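Local structure of FtsZ-like protein of unknown function (Nostoc punctiforme, 3C8L) at residues A[21-27]-A[67-73]. The protein is of unknown function but is FtsZ-like and belongs to a family of conserved hypothetical proteins. Where two conformers were deposited one is given. Numbering follows the deposited sequence.
Sequences EPTIAAS and QVREEEV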
# COMPACT_ATOMS: atom_id res chain seq x y z
N GLU A 21 -1.09 15.98 -14.75
CA GLU A 21 0.02 16.21 -13.81
C GLU A 21 0.85 14.97 -13.47
O GLU A 21 0.79 14.45 -12.35
CB GLU A 21 -0.45 16.92 -12.53
CG GLU A 21 -0.80 18.41 -12.72
CD GLU A 21 0.38 19.33 -13.00
OE1 GLU A 21 1.54 18.93 -12.78
OE2 GLU A 21 0.15 20.50 -13.40
N PRO A 22 1.64 14.48 -14.43
CA PRO A 22 2.52 13.36 -14.12
C PRO A 22 3.47 13.65 -12.95
O PRO A 22 3.88 12.73 -12.26
CB PRO A 22 3.25 13.10 -15.44
CG PRO A 22 2.98 14.25 -16.29
CD PRO A 22 1.78 14.93 -15.83
N THR A 23 3.84 14.92 -12.73
CA THR A 23 4.67 15.24 -11.59
C THR A 23 4.01 14.80 -10.26
O THR A 23 4.69 14.31 -9.37
CB THR A 23 4.96 16.77 -11.50
OG1 THR A 23 5.67 17.17 -12.67
CG2 THR A 23 5.85 17.08 -10.29
N ILE A 24 2.70 15.02 -10.13
CA ILE A 24 1.93 14.66 -8.94
C ILE A 24 1.94 13.14 -8.76
O ILE A 24 2.15 12.63 -7.66
CB ILE A 24 0.48 15.21 -9.07
CG1 ILE A 24 0.49 16.74 -8.95
CG2 ILE A 24 -0.43 14.61 -8.00
CD1 ILE A 24 -0.86 17.39 -9.06
N ALA A 25 1.69 12.42 -9.84
CA ALA A 25 1.71 10.96 -9.78
C ALA A 25 3.10 10.48 -9.32
O ALA A 25 3.23 9.62 -8.44
CB ALA A 25 1.34 10.36 -11.13
N ALA A 26 4.15 11.07 -9.91
CA ALA A 26 5.52 10.69 -9.57
C ALA A 26 5.89 11.01 -8.12
O ALA A 26 6.49 10.19 -7.44
CB ALA A 26 6.51 11.36 -10.52
N SER A 27 5.51 12.20 -7.66
CA SER A 27 5.79 12.62 -6.29
C SER A 27 5.10 11.69 -5.30
O SER A 27 5.70 11.26 -4.29
CB SER A 27 5.37 14.08 -6.07
OG SER A 27 6.21 14.94 -6.81
N GLN A 67 7.11 15.57 -18.86
CA GLN A 67 6.40 16.60 -18.11
C GLN A 67 6.69 16.55 -16.61
O GLN A 67 6.16 17.38 -15.87
CB GLN A 67 4.89 16.50 -18.34
CG GLN A 67 4.44 16.84 -19.76
CD GLN A 67 2.95 16.71 -19.96
OE1 GLN A 67 2.16 16.81 -19.00
NE2 GLN A 67 2.55 16.41 -21.19
N VAL A 68 7.51 15.60 -16.16
CA VAL A 68 7.81 15.50 -14.74
C VAL A 68 8.85 16.53 -14.31
O VAL A 68 9.91 16.65 -14.91
CB VAL A 68 8.29 14.08 -14.39
CG1 VAL A 68 8.77 14.00 -12.93
CG2 VAL A 68 7.16 13.08 -14.60
N ARG A 69 8.50 17.29 -13.28
CA ARG A 69 9.38 18.32 -12.69
C ARG A 69 10.26 17.63 -11.65
O ARG A 69 9.81 17.29 -10.54
CB ARG A 69 8.55 19.43 -12.08
CG ARG A 69 7.64 20.12 -13.11
CD ARG A 69 6.87 21.28 -12.53
NE ARG A 69 5.92 20.86 -11.51
CZ ARG A 69 4.65 20.49 -11.72
NH1 ARG A 69 4.14 20.46 -12.93
NH2 ARG A 69 3.89 20.12 -10.69
N GLU A 70 11.53 17.42 -12.01
CA GLU A 70 12.45 16.66 -11.18
C GLU A 70 12.67 17.14 -9.78
O GLU A 70 12.69 16.35 -8.84
CB GLU A 70 13.81 16.55 -11.89
CG GLU A 70 14.96 16.02 -11.02
CD GLU A 70 16.22 15.68 -11.82
OE1 GLU A 70 16.10 15.35 -13.03
OE2 GLU A 70 17.32 15.71 -11.21
N GLU A 71 12.83 18.44 -9.62
CA GLU A 71 13.13 19.01 -8.32
C GLU A 71 12.01 18.78 -7.30
O GLU A 71 12.28 18.55 -6.13
CB GLU A 71 13.47 20.50 -8.46
CG GLU A 71 14.73 20.80 -9.32
CD GLU A 71 14.58 20.62 -10.84
OE1 GLU A 71 13.43 20.49 -11.36
OE2 GLU A 71 15.62 20.64 -11.54
N GLU A 72 10.78 18.86 -7.76
CA GLU A 72 9.63 18.62 -6.91
C GLU A 72 9.57 17.15 -6.47
O GLU A 72 9.28 16.86 -5.31
CB GLU A 72 8.35 19.02 -7.66
CG GLU A 72 7.07 18.77 -6.93
CD GLU A 72 5.85 19.42 -7.60
OE1 GLU A 72 6.04 20.34 -8.42
OE2 GLU A 72 4.72 19.02 -7.25
N VAL A 73 9.88 16.24 -7.37
CA VAL A 73 9.86 14.81 -7.05
C VAL A 73 10.96 14.49 -6.03
O VAL A 73 10.71 13.80 -5.04
CB VAL A 73 10.01 13.96 -8.32
CG1 VAL A 73 10.16 12.47 -7.98
CG2 VAL A 73 8.83 14.18 -9.26
O HOH W 1 3.33 17.44 -14.16
O HOH W 2 4.44 17.15 -5.48
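Start at the apolar centre, where Ala26 CB packs 4.2 Å from Val68 CG1 and 3.9 Å from Val73 CG2, while Pro22 CB lies 4.0 Å from Val68 CG2. One step outward, Thr23 points at the other segment. The backbones come close here, the CA atoms of Thr23 and Val68 4.5 Å apart, and Thr23 OG1 accepts a hydrogen bond from Arg69 N (2.9 Å), tying helix 22-34 to the N-cap residue of helix 70-74. At the solvent edge, Arg69 joins two acids in a salt-bridge network: NH1 reaches Glu21 OE1 at 3.0 Å, and NE and NH2 each hold Glu72 OE1 at 3.1 Å. Water 1 accepts from Thr23 N (2.9 Å) and lies 2.7 Å from Glu21 OE1; water 2 links Ser27 OG (3.1 Å) with Glu72 OE2 (2.6 Å). The contact thus joins the start of helix 22-34 to the short helix 70-74 over the mixed sheet, where Pro22 and Val68 both touch Val62 of strand 55-62 and Val68 reaches Val86 of strand 81-94.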